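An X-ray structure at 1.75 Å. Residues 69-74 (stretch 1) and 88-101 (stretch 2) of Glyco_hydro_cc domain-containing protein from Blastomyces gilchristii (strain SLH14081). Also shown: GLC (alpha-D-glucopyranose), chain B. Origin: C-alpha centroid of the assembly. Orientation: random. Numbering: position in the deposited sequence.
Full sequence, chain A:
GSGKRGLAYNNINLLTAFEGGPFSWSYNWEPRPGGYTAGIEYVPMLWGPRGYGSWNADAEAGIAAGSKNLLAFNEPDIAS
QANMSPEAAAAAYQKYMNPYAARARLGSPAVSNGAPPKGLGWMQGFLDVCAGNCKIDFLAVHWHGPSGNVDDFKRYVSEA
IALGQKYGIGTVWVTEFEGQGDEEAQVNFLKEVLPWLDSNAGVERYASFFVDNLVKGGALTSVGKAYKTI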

# COMPACT_ATOMS: atom_id res chain seq x y z
N ASN A 69 -9.95 -1.68 -7.34
CA ASN A 69 -8.94 -2.38 -6.52
C ASN A 69 -9.40 -2.39 -5.07
O ASN A 69 -10.05 -1.46 -4.64
CB ASN A 69 -7.55 -1.71 -6.58
CG ASN A 69 -6.87 -1.82 -7.92
OD1 ASN A 69 -6.40 -2.88 -8.27
ND2 ASN A 69 -6.86 -0.75 -8.71
N LEU A 70 -9.04 -3.44 -4.33
CA LEU A 70 -9.32 -3.52 -2.89
C LEU A 70 -8.05 -3.99 -2.19
O LEU A 70 -7.42 -4.96 -2.69
CB LEU A 70 -10.43 -4.53 -2.60
CG LEU A 70 -11.79 -4.23 -3.22
CD1 LEU A 70 -12.72 -5.41 -3.02
CD2 LEU A 70 -12.39 -2.97 -2.63
N LEU A 71 -7.78 -3.45 -1.02
CA LEU A 71 -6.59 -3.85 -0.20
C LEU A 71 -7.03 -4.62 1.06
O LEU A 71 -8.03 -4.23 1.72
CB LEU A 71 -5.78 -2.64 0.28
CG LEU A 71 -5.05 -1.86 -0.79
CD1 LEU A 71 -4.80 -0.44 -0.33
CD2 LEU A 71 -3.77 -2.53 -1.26
N ALA A 72 -6.19 -5.57 1.47
CA ALA A 72 -6.44 -6.38 2.67
C ALA A 72 -5.66 -5.82 3.86
O ALA A 72 -5.18 -4.68 3.76
CB ALA A 72 -6.09 -7.81 2.39
N PHE A 73 -5.48 -6.63 4.90
CA PHE A 73 -5.14 -6.20 6.27
C PHE A 73 -3.82 -5.41 6.28
O PHE A 73 -2.89 -5.65 5.51
CB PHE A 73 -5.13 -7.43 7.19
CG PHE A 73 -6.12 -8.49 6.74
CD1 PHE A 73 -7.49 -8.24 6.74
CD2 PHE A 73 -5.69 -9.74 6.31
CE1 PHE A 73 -8.42 -9.20 6.33
CE2 PHE A 73 -6.61 -10.72 5.91
CZ PHE A 73 -7.97 -10.43 5.90
N ASN A 74 -3.77 -4.45 7.19
CA ASN A 74 -2.57 -3.60 7.43
C ASN A 74 -1.60 -4.24 8.43
O ASN A 74 -1.84 -4.11 9.63
CB ASN A 74 -2.98 -2.24 7.94
CG ASN A 74 -1.84 -1.26 7.76
OD1 ASN A 74 -1.40 -1.03 6.65
ND2 ASN A 74 -1.33 -0.77 8.87
N ALA A 88 -4.89 -17.18 10.30
CA ALA A 88 -6.19 -16.47 10.42
C ALA A 88 -6.35 -15.48 9.26
O ALA A 88 -7.49 -15.16 8.88
CB ALA A 88 -6.32 -15.79 11.72
N ALA A 89 -5.23 -14.94 8.77
CA ALA A 89 -5.30 -14.02 7.61
C ALA A 89 -5.83 -14.78 6.39
O ALA A 89 -6.66 -14.20 5.64
CB ALA A 89 -3.96 -13.40 7.33
N ALA A 90 -5.33 -16.00 6.17
CA ALA A 90 -5.68 -16.85 5.00
C ALA A 90 -7.19 -17.08 5.01
O ALA A 90 -7.87 -16.86 3.98
CB ALA A 90 -4.91 -18.14 5.04
N ALA A 91 -7.68 -17.48 6.18
CA ALA A 91 -9.10 -17.76 6.46
C ALA A 91 -9.91 -16.51 6.15
O ALA A 91 -10.87 -16.61 5.38
CB ALA A 91 -9.27 -18.19 7.90
N ALA A 92 -9.54 -15.38 6.75
CA ALA A 92 -10.35 -14.15 6.65
C ALA A 92 -10.21 -13.57 5.24
O ALA A 92 -11.13 -12.85 4.81
CB ALA A 92 -9.92 -13.19 7.72
N TYR A 93 -9.07 -13.83 4.58
CA TYR A 93 -8.82 -13.33 3.21
C TYR A 93 -9.83 -14.03 2.32
O TYR A 93 -10.65 -13.32 1.72
CB TYR A 93 -7.42 -13.62 2.65
CG TYR A 93 -7.14 -12.83 1.40
CD1 TYR A 93 -6.65 -11.52 1.43
CD2 TYR A 93 -7.36 -13.39 0.15
CE1 TYR A 93 -6.41 -10.80 0.25
CE2 TYR A 93 -7.13 -12.69 -1.02
CZ TYR A 93 -6.65 -11.39 -0.98
OH TYR A 93 -6.44 -10.77 -2.19
N GLN A 94 -9.74 -15.37 2.31
CA GLN A 94 -10.57 -16.28 1.48
C GLN A 94 -12.02 -15.92 1.70
O GLN A 94 -12.75 -15.87 0.69
CB GLN A 94 -10.30 -17.73 1.82
CG GLN A 94 -9.12 -18.24 1.02
CD GLN A 94 -8.82 -19.66 1.39
OE1 GLN A 94 -9.53 -20.58 1.00
NE2 GLN A 94 -7.74 -19.83 2.13
N LYS A 95 -12.39 -15.67 2.96
CA LYS A 95 -13.77 -15.32 3.37
C LYS A 95 -14.19 -13.94 2.83
O LYS A 95 -15.30 -13.86 2.29
CB LYS A 95 -13.96 -15.36 4.88
CG LYS A 95 -15.37 -15.05 5.37
CD LYS A 95 -15.62 -15.53 6.81
CE LYS A 95 -16.57 -14.64 7.59
NZ LYS A 95 -18.01 -14.99 7.39
N TYR A 96 -13.39 -12.90 3.05
CA TYR A 96 -13.84 -11.48 3.01
C TYR A 96 -13.35 -10.78 1.74
O TYR A 96 -14.01 -9.84 1.29
CB TYR A 96 -13.40 -10.73 4.28
CG TYR A 96 -14.23 -10.99 5.51
CD1 TYR A 96 -15.51 -10.48 5.61
CD2 TYR A 96 -13.72 -11.69 6.60
CE1 TYR A 96 -16.29 -10.69 6.74
CE2 TYR A 96 -14.48 -11.89 7.75
CZ TYR A 96 -15.78 -11.40 7.81
OH TYR A 96 -16.58 -11.61 8.92
N MET A 97 -12.24 -11.24 1.14
CA MET A 97 -11.69 -10.65 -0.11
C MET A 97 -12.06 -11.47 -1.38
O MET A 97 -12.53 -10.85 -2.36
CB MET A 97 -10.17 -10.53 0.04
CG MET A 97 -9.78 -9.72 1.30
SD MET A 97 -10.02 -7.92 1.18
CE MET A 97 -9.03 -7.52 -0.26
N ASN A 98 -11.74 -12.78 -1.43
CA ASN A 98 -11.94 -13.65 -2.64
C ASN A 98 -13.28 -13.41 -3.34
O ASN A 98 -13.36 -13.60 -4.54
CB ASN A 98 -11.91 -15.15 -2.32
CG ASN A 98 -10.52 -15.75 -2.42
OD1 ASN A 98 -9.54 -15.04 -2.31
ND2 ASN A 98 -10.43 -17.05 -2.62
N PRO A 99 -14.38 -13.20 -2.59
CA PRO A 99 -15.70 -12.90 -3.16
C PRO A 99 -15.81 -11.75 -4.16
O PRO A 99 -16.70 -11.78 -4.92
CB PRO A 99 -16.55 -12.47 -1.96
CG PRO A 99 -15.68 -12.69 -0.72
CD PRO A 99 -14.50 -13.52 -1.16
N TYR A 100 -14.95 -10.74 -4.07
CA TYR A 100 -14.92 -9.55 -4.96
C TYR A 100 -13.93 -9.73 -6.10
O TYR A 100 -13.65 -8.77 -6.79
CB TYR A 100 -14.62 -8.31 -4.13
CG TYR A 100 -15.62 -8.16 -3.03
CD1 TYR A 100 -16.85 -7.62 -3.29
CD2 TYR A 100 -15.37 -8.66 -1.75
CE1 TYR A 100 -17.81 -7.50 -2.31
CE2 TYR A 100 -16.34 -8.60 -0.77
CZ TYR A 100 -17.56 -8.03 -1.06
OH TYR A 100 -18.53 -7.91 -0.13
N ALA A 101 -13.40 -10.93 -6.28
CA ALA A 101 -12.35 -11.23 -7.29
C ALA A 101 -12.84 -10.87 -8.69
O ALA A 101 -12.01 -10.42 -9.49
CB ALA A 101 -11.97 -12.68 -7.23
C1 GLC B . 3.25 1.60 9.77
C2 GLC B . 1.75 1.47 10.06
C3 GLC B . 1.21 2.73 10.72
C4 GLC B . 2.11 3.10 11.94
C5 GLC B . 3.57 3.11 11.58
C6 GLC B . 4.54 3.45 12.73
O1 GLC B . 3.58 2.70 8.91
O2 GLC B . 0.89 1.20 8.92
O3 GLC B . -0.15 2.52 11.09
O4 GLC B . 1.81 4.41 12.32
O5 GLC B . 3.89 1.82 11.05
O6 GLC B . 3.94 2.93 13.88

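The packing of a helix against the end of a β-strand is often pictured as a matter of matching surfaces, and the contact between residues 69-74 and 88-101 of this glycoside hydrolase-like domain illustrates a match made by apolar side chains, with no hydrogen bond across it. About 371 Å² of surface, summed over both sides, is buried by van der Waals contact, and three residues, Phe 73, Met 97 and Leu 70, account for most of it.

Phe 73 covers the most. Its CA-to-CB bond points sideways relative to the second stretch, yet the ring extends far enough for its end to come nearer, with chi1 at -31°, between the usual wells. The ring tip meets one turn of the helix. Ala 92 CB lies 3.8 Å from Phe 73 CZ, and Ala 89 CB is 4.0 Å from Phe 73 CE2. The small alanines suit this place because they leave the helix surface low, so that the ring approaches the backbone itself: Phe 73 CE2 comes within 3.5 Å of Ala 89 O, and Phe 73 CZ within 3.8 Å of Tyr 93 N. Both backbone atoms lie at the ring edge, near its plane. They are already paired with each other in the helical hydrogen bond from Tyr 93 N to Ala 89 O, 2.7 Å long, so the aromatic edge packs against polar atoms that are already bonded within the helix.

Met 97 occupies the middle of the contact. Its CA-to-CB bond points toward the first stretch, and all three chi angles are in the m well, a folded course that delivers the terminal methyl to the backbone of stretch 1. Met 97 CE lies 3.8 Å from Leu 71 C, 3.9 Å from Leu 70 O and 3.9 Å from Ala 72 N, and it also touches two side chains, at 4.0 Å from both Leu 70 CB and Ala 72 CB. An unbranched, flexible side chain is well suited to such a task, since a single methyl can settle between two side chains that both point toward the second stretch. Leu 71, between them in sequence, directs its own CB away and contributes little beyond its backbone.

Leu 70 extends the apolar patch to the 3-10 segment, where its CD1 packs 3.6 Å from Tyr 100 CB. The Tyr 100 side chain starts toward the first stretch, but its end leads away, so the close approach is made at the base of the side chain. Between Leu 70 and Phe 73, Ala 72 places CB 3.7 Å from Tyr 93 CE1, at the edge of the tyrosine ring, while Tyr 93 OH is hydrogen-bonded elsewhere in the structure.

The same short segment also carries a polar residue. Asn 74, beyond the reach of the second stretch, donates a hydrogen bond from ND2 to O2 of the bound glucose, 3.0 Å away and nearly straight at 171°.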